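Sialidase domain-containing protein (Dyadobacter fermentans, PDB 5HX0) is of unknown function but folds as a six-bladed beta-propeller related to non-viral sialidases, and may therefore recognise sugars. Local coordinates at residues A[138-143]-A[220-225]; A[150-155]-A[159-164]; A[355-360]-A[397-402]. All coordinates share one frame; numbering follows the deposited sequence.

Overall arrangement
The three contacts lie at different depths of one beta-propeller. Interaction 1 is in the core and joins two neighbouring blades. Interaction 3 is also buried and also joins neighbouring blades, on another part of the ring. Its centre is about 27 Å from that of interaction 1. Interaction 2 lies on the surface, within the excursion between strands 137-145 and 165-175, and its helix follows the strand used in interaction 1. The centres of interactions 2 and 3 are about 42 Å apart, on opposite sides of the chain's centre. Interaction 1 is purely apolar. Interaction 2 adds a bridging water to its apolar contacts. Interaction 3 adds a polar network beside its leucines.

Interaction 1 of 3, residues A[138-143]-A[220-225]; sequences LCASYG and ILWVVA
Leu138 and Ile220 use the same first torsion: Leu138 CG (chi1 -55°) and Ile220 CG1 (chi1 -53°) each lie beside their own backbone N. Both chains then extend, and they meet tip to tip. This is packing between adjacent blades of the beta-propeller. Strand 137-145 is the second strand of one blade and strand 220-229 the second of the next. The two segments run in the same general direction here but share no backbone hydrogen bonds. Their CA atoms stay apart, with Leu138 CA 10.5 Å from Ile220 CA. Side chains alone bridge the space between the sheets. Leu138 CD1 touches Ile220 CD1 at 3.8 Å. Two residues further on, a small side chain faces a large one. The indole of Trp222 is swung away from its backbone N (chi1 -171°) and reaches across to Ala140, which contributes a single methyl. The ring therefore does most of the spanning at this level. Met212, in a loop, touches both Ala140 and Trp222. The ring of Trp249 also meets Trp222, and Val172 of strand 165-175 packs against it. All four contact residues are buried, and no polar group takes part across the interface. Val224 CG1 covers one face of the Trp222 ring, 3.5 Å above its plane, while Ala140 CB approaches the same ring obliquely at Trp222 CZ2, 4.0 Å away.

Interaction 2 of 3, residues A[150-155]-A[159-164]; sequences DGMENL and YFLAGG
Met152 O and Tyr159 OH are joined by one water. The water donates a hydrogen bond to Met152 O at 2.7 Å and is also hydrogen-bonded to Tyr159 OH at 3.0 Å. It ties a carbonyl near the end of the short helix to the phenol of the loop that follows. Around this bridge the contact is apolar. Leu155 crosses the Tyr159 ring at about a right angle and lays its CD1 methyl over one face. This is a CH-pi contact: Leu155 CD1 is 3.6 Å from the centroid of the Tyr159 ring, only 9° off the normal. Leu155 CB adds a touch on Tyr159 CE2, also at 3.6 Å. The pair belongs to the long excursion between the second and third strands of a propeller blade, where helix 149-154 folds back on the residues leading into strand 161-162. Met152, a selenomethionine, bends at chi2 (-67°) and again at chi3 (-53°). The two bends carry its CE methyl to Leu161 CD1, 3.9 Å away. The same methyl lies 4.0 Å from Tyr159 OH. Val166 of strand 165-175 touches Met152, Leu155 and Tyr159. On the helix, Asp150 OD2 accepts a hydrogen bond from Lys87 N of the second subunit. A glycerol, probably from the crystallisation liquor, makes a weak hydrogen bond with Tyr159 N.

Interaction 3 of 3, residues A[355-360]-A[397-402]; sequences IVLRTD and SILEIR
Leu357 faces Ser397 across two strands that run roughly antiparallel, with 148° between their directions and 8.9 Å between their axes at closest approach. They belong to adjacent propeller blades and share no hydrogen bonds. Leu357 and Arg358 form a classic beta bulge opposite Ile337. The Leu357 side chain crosses that of Leu399 at a slant, and Leu357 CD2 meets Leu399 CD2 at 3.5 Å, a tight methyl contact. Leu357 CB also packs on Ser397 OG at 3.9 Å. That hydroxyl is buried but well satisfied, by Asp47 OD1 and Tyr383 OH. Arg358 grips Asp360 side-on. Its NE bonds Asp360 OD1 at 2.8 Å, nearly straight at 174°, and its NH2 bonds Asp360 OD2 at 3.0 Å. Both oxygens use their syn lone pairs, and the carboxylate lies at the edge of the guanidinium, in its plane. This salt bridge probably fixes the rotation of the guanidinium, while NH1 bonds Tyr383 OH. Strand 354-358 is the outermost of its blade. Strand 393-401 lies in the next sheet between strands 378-385 and 42-51, where the N-terminal strand completes the last blade and closes the ring.

Interaction 1 of 3, residues A[138-143]-A[220-225]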
ATOM      1  N   LEU A 138      -7.907 -16.546   7.129  1.00 12.07           N
ATOM      2  CA  LEU A 138      -8.090 -16.155   5.738  1.00 11.08           C
ATOM      3  C   LEU A 138      -8.634 -14.736   5.707  1.00 14.65           C
ATOM      4  O   LEU A 138      -9.478 -14.382   6.532  1.00 11.44           O
ATOM      5  CB  LEU A 138      -9.074 -17.075   5.027  1.00 15.32           C
ATOM      6  CG  LEU A 138      -8.799 -18.582   5.046  1.00 18.08           C
ATOM      7  CD1 LEU A 138      -9.922 -19.320   4.329  1.00 23.64           C
ATOM      8  CD2 LEU A 138      -7.492 -18.842   4.351  1.00 20.12           C
ATOM      9  N   CYS A 139      -8.162 -13.932   4.751  1.00 11.09           N
ATOM     10  CA  CYS A 139      -8.670 -12.570   4.568  1.00  9.37           C
ATOM     11  C   CYS A 139      -9.028 -12.403   3.093  1.00 13.09           C
ATOM     12  O   CYS A 139      -8.151 -12.173   2.258  1.00 13.62           O
ATOM     13  CB  CYS A 139      -7.648 -11.520   5.024  1.00 10.57           C
ATOM     14  SG  CYS A 139      -8.264  -9.826   4.852  1.00 14.26           S
ATOM     15  N   ALA A 140     -10.315 -12.520   2.777  1.00 11.83           N
ATOM     16  CA  ALA A 140     -10.782 -12.361   1.408  1.00 11.76           C
ATOM     17  C   ALA A 140     -10.936 -10.884   1.072  1.00 15.70           C
ATOM     18  O   ALA A 140     -11.268 -10.052   1.930  1.00 10.78           O
ATOM     19  CB  ALA A 140     -12.116 -13.082   1.207  1.00 12.95           C
ATOM     20  N   SER A 141     -10.669 -10.553  -0.186  1.00  9.73           N
ATOM     21  CA  SER A 141     -10.828  -9.168  -0.631  1.00  9.71           C
ATOM     22  C   SER A 141     -11.160  -9.187  -2.122  1.00  9.93           C
ATOM     23  O   SER A 141     -11.344 -10.255  -2.723  1.00 11.14           O
ATOM     24  CB  SER A 141      -9.556  -8.364  -0.316  1.00 12.49           C
ATOM     25  OG  SER A 141      -9.700  -7.004  -0.701  1.00 14.52           O
ATOM     26  N   TYR A 142     -11.216  -7.999  -2.719  1.00 10.86           N
ATOM     27  CA  TYR A 142     -11.333  -7.835  -4.163  1.00 12.33           C
ATOM     28  C   TYR A 142     -10.889  -6.418  -4.492  1.00 13.60           C
ATOM     29  O   TYR A 142     -10.733  -5.586  -3.599  1.00 11.56           O
ATOM     30  CB  TYR A 142     -12.748  -8.125  -4.676  1.00  9.71           C
ATOM     31  CG  TYR A 142     -13.897  -7.409  -3.967  1.00 11.84           C
ATOM     32  CD1 TYR A 142     -14.370  -6.195  -4.447  1.00 12.55           C
ATOM     33  CD2 TYR A 142     -14.539  -7.981  -2.861  1.00  9.84           C
ATOM     34  CE1 TYR A 142     -15.439  -5.548  -3.851  1.00 13.97           C
ATOM     35  CE2 TYR A 142     -15.617  -7.324  -2.243  1.00 14.02           C
ATOM     36  CZ  TYR A 142     -16.047  -6.105  -2.753  1.00 19.88           C
ATOM     37  OH  TYR A 142     -17.101  -5.419  -2.183  1.00 26.18           O
ATOM     38  N   GLY A 143     -10.639  -6.157  -5.784  1.00 10.41           N
ATOM     39  CA  GLY A 143      -9.889  -4.975  -6.165  1.00 10.23           C
ATOM     40  C   GLY A 143     -10.445  -4.208  -7.353  1.00 15.34           C
ATOM     41  O   GLY A 143     -11.261  -4.712  -8.146  1.00 12.26           O
ATOM     42  N   ILE A 220     -14.397 -25.605   4.097  1.00 15.34           N
ATOM     43  CA  ILE A 220     -14.734 -24.178   4.183  1.00 13.12           C
ATOM     44  C   ILE A 220     -15.769 -23.844   3.121  1.00 16.60           C
ATOM     45  O   ILE A 220     -15.552 -24.106   1.931  1.00 19.30           O
ATOM     46  CB  ILE A 220     -13.502 -23.278   4.009  1.00 16.18           C
ATOM     47  CG1 ILE A 220     -12.392 -23.693   4.973  1.00 19.02           C
ATOM     48  CG2 ILE A 220     -13.912 -21.799   4.263  1.00 12.74           C
ATOM     49  CD1 ILE A 220     -11.156 -22.891   4.779  1.00 31.10           C
ATOM     50  N   LEU A 221     -16.862 -23.224   3.548  1.00 15.86           N
ATOM     51  CA  LEU A 221     -17.964 -22.802   2.693  1.00 14.54           C
ATOM     52  C   LEU A 221     -17.821 -21.319   2.386  1.00 14.94           C
ATOM     53  O   LEU A 221     -17.526 -20.527   3.277  1.00 11.23           O
ATOM     54  CB  LEU A 221     -19.300 -23.040   3.403  1.00 12.11           C
ATOM     55  CG  LEU A 221     -19.474 -24.447   3.946  1.00 18.74           C
ATOM     56  CD1 LEU A 221     -20.718 -24.519   4.810  1.00 20.21           C
ATOM     57  CD2 LEU A 221     -19.569 -25.405   2.779  1.00 18.84           C
ATOM     58  N   TRP A 222     -18.064 -20.941   1.136  1.00 13.32           N
ATOM     59  CA  TRP A 222     -17.943 -19.541   0.731  1.00 14.21           C
ATOM     60  C   TRP A 222     -18.984 -19.279  -0.343  1.00 14.78           C
ATOM     61  O   TRP A 222     -18.924 -19.887  -1.418  1.00 18.24           O
ATOM     62  CB  TRP A 222     -16.539 -19.248   0.193  1.00 12.32           C
ATOM     63  CG  TRP A 222     -16.249 -17.797  -0.048  1.00 16.29           C
ATOM     64  CD1 TRP A 222     -16.942 -16.717   0.426  1.00 16.47           C
ATOM     65  CD2 TRP A 222     -15.177 -17.274  -0.845  1.00 13.76           C
ATOM     66  NE1 TRP A 222     -16.362 -15.546  -0.023  1.00 12.39           N
ATOM     67  CE2 TRP A 222     -15.272 -15.865  -0.801  1.00 13.60           C
ATOM     68  CE3 TRP A 222     -14.138 -17.868  -1.582  1.00 15.07           C
ATOM     69  CZ2 TRP A 222     -14.370 -15.037  -1.462  1.00 15.78           C
ATOM     70  CZ3 TRP A 222     -13.244 -17.053  -2.239  1.00 14.61           C
ATOM     71  CH2 TRP A 222     -13.363 -15.647  -2.182  1.00 20.40           C
ATOM     72  N   VAL A 223     -19.939 -18.396  -0.071  1.00 11.00           N
ATOM     73  CA  VAL A 223     -20.922 -18.028  -1.092  1.00 16.39           C
ATOM     74  C   VAL A 223     -20.446 -16.761  -1.796  1.00 14.95           C
ATOM     75  O   VAL A 223     -20.350 -15.691  -1.177  1.00 14.39           O
ATOM     76  CB  VAL A 223     -22.320 -17.849  -0.493  1.00 15.93           C
ATOM     77  CG1 VAL A 223     -23.305 -17.342  -1.568  1.00 11.77           C
ATOM     78  CG2 VAL A 223     -22.798 -19.175   0.103  1.00 16.25           C
ATOM     79  N   VAL A 224     -20.166 -16.881  -3.092  1.00 12.25           N
ATOM     80  CA  VAL A 224     -19.573 -15.800  -3.877  1.00 13.44           C
ATOM     81  C   VAL A 224     -20.618 -15.226  -4.825  1.00 15.08           C
ATOM     82  O   VAL A 224     -21.676 -15.809  -5.069  1.00 16.77           O
ATOM     83  CB  VAL A 224     -18.329 -16.250  -4.675  1.00 12.55           C
ATOM     84  CG1 VAL A 224     -17.199 -16.703  -3.741  1.00 13.77           C
ATOM     85  CG2 VAL A 224     -18.708 -17.348  -5.689  1.00 14.24           C
ATOM     86  N   ALA A 225     -20.306 -14.053  -5.358  1.00 13.47           N
ATOM     87  CA  ALA A 225     -21.170 -13.357  -6.294  1.00 15.88           C
ATOM     88  C   ALA A 225     -20.593 -13.495  -7.689  1.00 18.97           C
ATOM     89  O   ALA A 225     -19.378 -13.610  -7.861  1.00 17.39           O
ATOM     90  CB  ALA A 225     -21.290 -11.870  -5.930  1.00 15.66           C
TER

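Interaction 2 of 3, residues A[150-155]-A[159-164]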
ATOM      1  N   ASP A 150      -5.330   4.785 -23.080  1.00 24.11           N
ATOM      2  CA  ASP A 150      -4.923   3.716 -23.987  1.00 25.75           C
ATOM      3  C   ASP A 150      -5.200   2.340 -23.384  1.00 29.95           C
ATOM      4  O   ASP A 150      -5.501   1.391 -24.115  1.00 34.27           O
ATOM      5  CB  ASP A 150      -3.448   3.861 -24.387  1.00 33.82           C
ATOM      6  CG  ASP A 150      -2.519   4.136 -23.202  1.00 47.01           C
ATOM      7  OD1 ASP A 150      -2.956   4.722 -22.182  1.00 38.32           O
ATOM      8  OD2 ASP A 150      -1.326   3.781 -23.313  1.00 54.00           O
ATOM      9  N   GLY A 151      -5.134   2.214 -22.062  1.00 29.68           N
ATOM     10  CA  GLY A 151      -5.526   0.959 -21.445  1.00 27.73           C
ATOM     11  C   GLY A 151      -7.009   0.674 -21.605  1.00 19.04           C
ATOM     12  O   GLY A 151      -7.404  -0.449 -21.941  1.00 24.55           O
HETATM   13  N   MSE A 152      -7.846   1.677 -21.366  1.00 18.28           N
HETATM   14  CA  MSE A 152      -9.283   1.501 -21.466  1.00 27.20           C
HETATM   15  C   MSE A 152      -9.659   1.019 -22.867  1.00 31.42           C
HETATM   16  O   MSE A 152     -10.473   0.106 -23.015  1.00 30.46           O
HETATM   17  CB  MSE A 152     -10.004   2.802 -21.142  1.00 26.89           C
HETATM   18  CG  MSE A 152      -9.767   3.312 -19.750  1.00 30.49           C
HETATM   19 SE   MSE A 152     -10.551   2.119 -18.441  0.63 28.24          SE
HETATM   20  CE  MSE A 152     -12.364   2.034 -19.166  1.00 29.71           C
ATOM     21  N   GLU A 153      -9.027   1.613 -23.886  1.00 27.04           N
ATOM     22  CA  GLU A 153      -9.339   1.254 -25.270  1.00 36.08           C
ATOM     23  C   GLU A 153      -9.026  -0.205 -25.574  1.00 36.42           C
ATOM     24  O   GLU A 153      -9.650  -0.792 -26.463  1.00 39.88           O
ATOM     25  CB  GLU A 153      -8.566   2.141 -26.246  1.00 44.68           C
ATOM     26  CG  GLU A 153      -8.937   3.606 -26.233  1.00 63.33           C
ATOM     27  CD  GLU A 153      -8.062   4.424 -27.180  1.00 81.71           C
ATOM     28  OE1 GLU A 153      -7.760   3.936 -28.293  1.00 84.84           O
ATOM     29  OE2 GLU A 153      -7.660   5.547 -26.805  1.00 88.25           O
ATOM     30  N   ASN A 154      -8.075  -0.810 -24.862  1.00 32.48           N
ATOM     31  CA  ASN A 154      -7.608  -2.149 -25.205  1.00 31.09           C
ATOM     32  C   ASN A 154      -8.187  -3.247 -24.323  1.00 29.26           C
ATOM     33  O   ASN A 154      -7.817  -4.417 -24.496  1.00 30.22           O
ATOM     34  CB  ASN A 154      -6.081  -2.198 -25.157  1.00 39.64           C
ATOM     35  CG  ASN A 154      -5.447  -1.433 -26.304  1.00 39.58           C
ATOM     36  OD1 ASN A 154      -4.651  -0.519 -26.091  1.00 48.18           O
ATOM     37  ND2 ASN A 154      -5.808  -1.799 -27.529  1.00 28.94           N
ATOM     38  N   LEU A 155      -9.107  -2.913 -23.422  1.00 25.73           N
ATOM     39  CA  LEU A 155      -9.667  -3.908 -22.520  1.00 29.92           C
ATOM     40  C   LEU A 155     -10.417  -4.980 -23.288  1.00 28.98           C
ATOM     41  O   LEU A 155     -11.212  -4.678 -24.182  1.00 28.74           O
ATOM     42  CB  LEU A 155     -10.611  -3.239 -21.521  1.00 27.87           C
ATOM     43  CG  LEU A 155      -9.932  -2.392 -20.447  1.00 29.15           C
ATOM     44  CD1 LEU A 155     -10.952  -1.504 -19.770  1.00 25.35           C
ATOM     45  CD2 LEU A 155      -9.266  -3.292 -19.431  1.00 24.18           C
ATOM     46  N   TYR A 159     -16.053  -6.157 -19.318  1.00 20.00           N
ATOM     47  CA  TYR A 159     -15.412  -5.774 -18.063  1.00 24.41           C
ATOM     48  C   TYR A 159     -16.384  -4.909 -17.284  1.00 23.71           C
ATOM     49  O   TYR A 159     -17.382  -4.419 -17.823  1.00 20.87           O
ATOM     50  CB  TYR A 159     -14.091  -5.022 -18.280  1.00 22.34           C
ATOM     51  CG  TYR A 159     -14.236  -3.769 -19.111  1.00 24.29           C
ATOM     52  CD1 TYR A 159     -14.584  -2.558 -18.527  1.00 21.07           C
ATOM     53  CD2 TYR A 159     -14.020  -3.796 -20.487  1.00 27.09           C
ATOM     54  CE1 TYR A 159     -14.714  -1.404 -19.289  1.00 25.56           C
ATOM     55  CE2 TYR A 159     -14.156  -2.647 -21.255  1.00 26.03           C
ATOM     56  CZ  TYR A 159     -14.496  -1.459 -20.647  1.00 31.60           C
ATOM     57  OH  TYR A 159     -14.633  -0.328 -21.409  1.00 30.13           O
ATOM     58  N   PHE A 160     -16.099  -4.704 -16.006  1.00 18.51           N
ATOM     59  CA  PHE A 160     -17.008  -3.937 -15.163  1.00 17.36           C
ATOM     60  C   PHE A 160     -16.352  -2.635 -14.728  1.00 26.58           C
ATOM     61  O   PHE A 160     -15.288  -2.645 -14.091  1.00 21.25           O
ATOM     62  CB  PHE A 160     -17.477  -4.725 -13.950  1.00 20.42           C
ATOM     63  CG  PHE A 160     -18.554  -4.009 -13.180  1.00 21.12           C
ATOM     64  CD1 PHE A 160     -19.839  -3.903 -13.696  1.00 33.33           C
ATOM     65  CD2 PHE A 160     -18.273  -3.393 -11.978  1.00 23.42           C
ATOM     66  CE1 PHE A 160     -20.829  -3.223 -13.001  1.00 30.11           C
ATOM     67  CE2 PHE A 160     -19.256  -2.703 -11.285  1.00 26.11           C
ATOM     68  CZ  PHE A 160     -20.532  -2.620 -11.801  1.00 30.13           C
ATOM     69  N   LEU A 161     -17.005  -1.523 -15.061  1.00 21.09           N
ATOM     70  CA  LEU A 161     -16.495  -0.177 -14.842  1.00 25.20           C
ATOM     71  C   LEU A 161     -17.386   0.530 -13.832  1.00 30.38           C
ATOM     72  O   LEU A 161     -18.611   0.548 -13.981  1.00 29.07           O
ATOM     73  CB  LEU A 161     -16.448   0.604 -16.163  1.00 31.05           C
ATOM     74  CG  LEU A 161     -16.051   2.079 -16.214  1.00 25.71           C
ATOM     75  CD1 LEU A 161     -14.577   2.224 -15.933  1.00 26.29           C
ATOM     76  CD2 LEU A 161     -16.395   2.693 -17.591  1.00 25.18           C
ATOM     77  N   ALA A 162     -16.782   1.086 -12.791  1.00 22.44           N
ATOM     78  CA  ALA A 162     -17.558   1.843 -11.821  1.00 22.38           C
ATOM     79  C   ALA A 162     -16.659   2.927 -11.254  1.00 25.81           C
ATOM     80  O   ALA A 162     -15.501   2.650 -10.924  1.00 20.77           O
ATOM     81  CB  ALA A 162     -18.103   0.939 -10.701  1.00 20.17           C
ATOM     82  N   GLY A 163     -17.182   4.150 -11.171  1.00 24.99           N
ATOM     83  CA  GLY A 163     -16.406   5.258 -10.633  1.00 27.01           C
ATOM     84  C   GLY A 163     -15.112   5.498 -11.378  1.00 29.76           C
ATOM     85  O   GLY A 163     -14.146   6.017 -10.798  1.00 26.76           O
ATOM     86  N   GLY A 164     -15.067   5.134 -12.653  1.00 24.71           N
ATOM     87  CA  GLY A 164     -13.864   5.278 -13.442  1.00 22.60           C
ATOM     88  C   GLY A 164     -12.837   4.188 -13.230  1.00 20.94           C
ATOM     89  O   GLY A 164     -11.763   4.259 -13.825  1.00 23.83           O
TER
HETATM   90  O   HOH W   1     -12.931  -0.429 -23.863  1.00 37.85           O

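Interaction 3 of 3, residues A[355-360]-A[397-402]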
ATOM      1  N   ILE A 355     -33.850  -6.315  16.850  1.00 17.38           N
ATOM      2  CA  ILE A 355     -33.063  -5.558  17.813  1.00 21.73           C
ATOM      3  C   ILE A 355     -32.563  -4.319  17.084  1.00 22.63           C
ATOM      4  O   ILE A 355     -31.913  -4.437  16.038  1.00 19.94           O
ATOM      5  CB  ILE A 355     -31.881  -6.407  18.325  1.00 23.17           C
ATOM      6  CG1 ILE A 355     -32.382  -7.727  18.923  1.00 22.92           C
ATOM      7  CG2 ILE A 355     -31.014  -5.627  19.296  1.00 25.09           C
ATOM      8  CD1 ILE A 355     -31.290  -8.764  19.129  1.00 26.95           C
ATOM      9  N   VAL A 356     -32.859  -3.125  17.591  1.00 13.75           N
ATOM     10  CA  VAL A 356     -32.415  -1.913  16.900  1.00 20.00           C
ATOM     11  C   VAL A 356     -31.192  -1.375  17.631  1.00 18.82           C
ATOM     12  O   VAL A 356     -31.295  -0.912  18.772  1.00 18.39           O
ATOM     13  CB  VAL A 356     -33.535  -0.863  16.795  1.00 21.63           C
ATOM     14  CG1 VAL A 356     -33.039   0.343  16.001  1.00 20.68           C
ATOM     15  CG2 VAL A 356     -34.773  -1.466  16.096  1.00 18.64           C
ATOM     16  N   LEU A 357     -30.022  -1.424  16.983  1.00 17.36           N
ATOM     17  CA  LEU A 357     -28.794  -1.019  17.672  1.00 15.28           C
ATOM     18  C   LEU A 357     -28.449   0.460  17.474  1.00 17.94           C
ATOM     19  O   LEU A 357     -27.919   1.099  18.390  1.00 15.06           O
ATOM     20  CB  LEU A 357     -27.609  -1.884  17.216  1.00 13.27           C
ATOM     21  CG  LEU A 357     -27.738  -3.390  17.469  1.00 18.77           C
ATOM     22  CD1 LEU A 357     -26.544  -4.129  16.892  1.00 19.98           C
ATOM     23  CD2 LEU A 357     -27.879  -3.679  18.968  1.00 25.95           C
ATOM     24  N   ARG A 358     -28.713   1.021  16.298  1.00 13.16           N
ATOM     25  CA  ARG A 358     -28.374   2.413  16.007  1.00 14.33           C
ATOM     26  C   ARG A 358     -29.467   3.003  15.137  1.00 15.19           C
ATOM     27  O   ARG A 358     -29.952   2.341  14.215  1.00 20.95           O
ATOM     28  CB  ARG A 358     -27.021   2.575  15.262  1.00 11.43           C
ATOM     29  CG  ARG A 358     -25.787   2.060  15.987  1.00 16.48           C
ATOM     30  CD  ARG A 358     -25.425   2.939  17.180  1.00 16.14           C
ATOM     31  NE  ARG A 358     -24.923   4.267  16.845  1.00 16.97           N
ATOM     32  CZ  ARG A 358     -23.636   4.612  16.895  1.00 17.84           C
ATOM     33  NH1 ARG A 358     -22.712   3.722  17.240  1.00 16.70           N
ATOM     34  NH2 ARG A 358     -23.273   5.847  16.615  1.00 17.31           N
ATOM     35  N   THR A 359     -29.845   4.248  15.431  1.00 15.71           N
ATOM     36  CA  THR A 359     -30.794   5.000  14.617  1.00 14.35           C
ATOM     37  C   THR A 359     -30.257   6.369  14.224  1.00 22.29           C
ATOM     38  O   THR A 359     -30.993   7.150  13.605  1.00 22.22           O
ATOM     39  CB  THR A 359     -32.130   5.198  15.367  1.00 21.66           C
ATOM     40  OG1 THR A 359     -31.875   5.870  16.603  1.00 18.83           O
ATOM     41  CG2 THR A 359     -32.796   3.859  15.675  1.00 19.69           C
ATOM     42  N   ASP A 360     -29.004   6.684  14.570  1.00 18.55           N
ATOM     43  CA  ASP A 360     -28.467   8.039  14.473  1.00 19.36           C
ATOM     44  C   ASP A 360     -27.568   8.252  13.258  1.00 18.89           C
ATOM     45  O   ASP A 360     -26.748   9.184  13.256  1.00 17.43           O
ATOM     46  CB  ASP A 360     -27.698   8.387  15.754  1.00 21.74           C
ATOM     47  CG  ASP A 360     -26.580   7.381  16.078  1.00 23.87           C
ATOM     48  OD1 ASP A 360     -26.762   6.163  15.848  1.00 20.49           O
ATOM     49  OD2 ASP A 360     -25.516   7.814  16.578  1.00 21.31           O
ATOM     50  N   SER A 397     -21.386  -1.854  18.782  1.00 13.30           N
ATOM     51  CA  SER A 397     -22.326  -1.922  19.887  1.00 13.20           C
ATOM     52  C   SER A 397     -21.995  -3.185  20.664  1.00 12.94           C
ATOM     53  O   SER A 397     -21.906  -4.266  20.074  1.00 16.26           O
ATOM     54  CB  SER A 397     -23.769  -1.972  19.382  1.00 12.87           C
ATOM     55  OG  SER A 397     -24.127  -0.789  18.696  1.00 14.34           O
ATOM     56  N   ILE A 398     -21.818  -3.061  21.972  1.00 15.19           N
ATOM     57  CA  ILE A 398     -21.585  -4.223  22.821  1.00 14.63           C
ATOM     58  C   ILE A 398     -22.922  -4.683  23.400  1.00 19.46           C
ATOM     59  O   ILE A 398     -23.627  -3.906  24.055  1.00 20.37           O
ATOM     60  CB  ILE A 398     -20.574  -3.905  23.926  1.00 16.70           C
ATOM     61  CG1 ILE A 398     -19.220  -3.540  23.284  1.00 18.61           C
ATOM     62  CG2 ILE A 398     -20.400  -5.106  24.838  1.00 17.66           C
ATOM     63  CD1 ILE A 398     -18.144  -3.143  24.284  1.00 21.28           C
ATOM     64  N   LEU A 399     -23.265  -5.947  23.158  1.00 13.44           N
ATOM     65  CA  LEU A 399     -24.519  -6.544  23.602  1.00 12.46           C
ATOM     66  C   LEU A 399     -24.269  -7.556  24.713  1.00 21.79           C
ATOM     67  O   LEU A 399     -23.280  -8.297  24.681  1.00 22.84           O
ATOM     68  CB  LEU A 399     -25.224  -7.263  22.450  1.00 22.86           C
ATOM     69  CG  LEU A 399     -25.517  -6.429  21.218  1.00 23.48           C
ATOM     70  CD1 LEU A 399     -26.403  -7.225  20.263  1.00 27.88           C
ATOM     71  CD2 LEU A 399     -26.166  -5.140  21.664  1.00 26.83           C
ATOM     72  N   GLU A 400     -25.180  -7.595  25.685  1.00 21.94           N
ATOM     73  CA  GLU A 400     -25.227  -8.672  26.667  1.00 20.30           C
ATOM     74  C   GLU A 400     -26.332  -9.635  26.236  1.00 18.09           C
ATOM     75  O   GLU A 400     -27.494  -9.231  26.101  1.00 23.98           O
ATOM     76  CB  GLU A 400     -25.490  -8.126  28.072  1.00 24.88           C
ATOM     77  CG  GLU A 400     -25.358  -9.173  29.174  1.00 36.16           C
ATOM     78  CD  GLU A 400     -25.958  -8.715  30.495  1.00 46.58           C
ATOM     79  OE1 GLU A 400     -27.197  -8.505  30.553  1.00 49.28           O
ATOM     80  OE2 GLU A 400     -25.186  -8.556  31.466  1.00 47.77           O
ATOM     81  N   ILE A 401     -25.966 -10.880  25.964  1.00 26.61           N
ATOM     82  CA  ILE A 401     -26.924 -11.904  25.538  1.00 30.07           C
ATOM     83  C   ILE A 401     -26.798 -13.040  26.534  1.00 36.95           C
ATOM     84  O   ILE A 401     -25.849 -13.829  26.461  1.00 36.33           O
ATOM     85  CB  ILE A 401     -26.671 -12.414  24.112  1.00 28.69           C
ATOM     86  CG1 ILE A 401     -26.457 -11.260  23.130  1.00 29.92           C
ATOM     87  CG2 ILE A 401     -27.831 -13.349  23.667  1.00 25.64           C
ATOM     88  CD1 ILE A 401     -27.620 -10.327  23.036  1.00 39.49           C
ATOM     89  N   ARG A 402     -27.741 -13.145  27.456  1.00 44.73           N
ATOM     90  CA  ARG A 402     -27.696 -14.269  28.378  1.00 58.27           C
ATOM     91  C   ARG A 402     -28.689 -15.364  27.964  1.00 62.74           C
ATOM     92  O   ARG A 402     -29.531 -15.163  27.075  1.00 51.46           O
ATOM     93  CB  ARG A 402     -27.959 -13.803  29.811  1.00 60.39           C
ATOM     94  CG  ARG A 402     -29.363 -13.325  30.087  1.00 60.72           C
ATOM     95  CD  ARG A 402     -29.457 -12.879  31.534  1.00 60.94           C
ATOM     96  NE  ARG A 402     -28.478 -11.836  31.818  1.00 59.23           N
ATOM     97  CZ  ARG A 402     -28.036 -11.519  33.034  1.00 56.72           C
ATOM     98  NH1 ARG A 402     -27.146 -10.545  33.177  1.00 63.93           N
ATOM     99  NH2 ARG A 402     -28.471 -12.170  34.107  1.00 37.05           N
ATOM    100  OXT ARG A 402     -28.650 -16.483  28.499  1.00 67.13           O
TER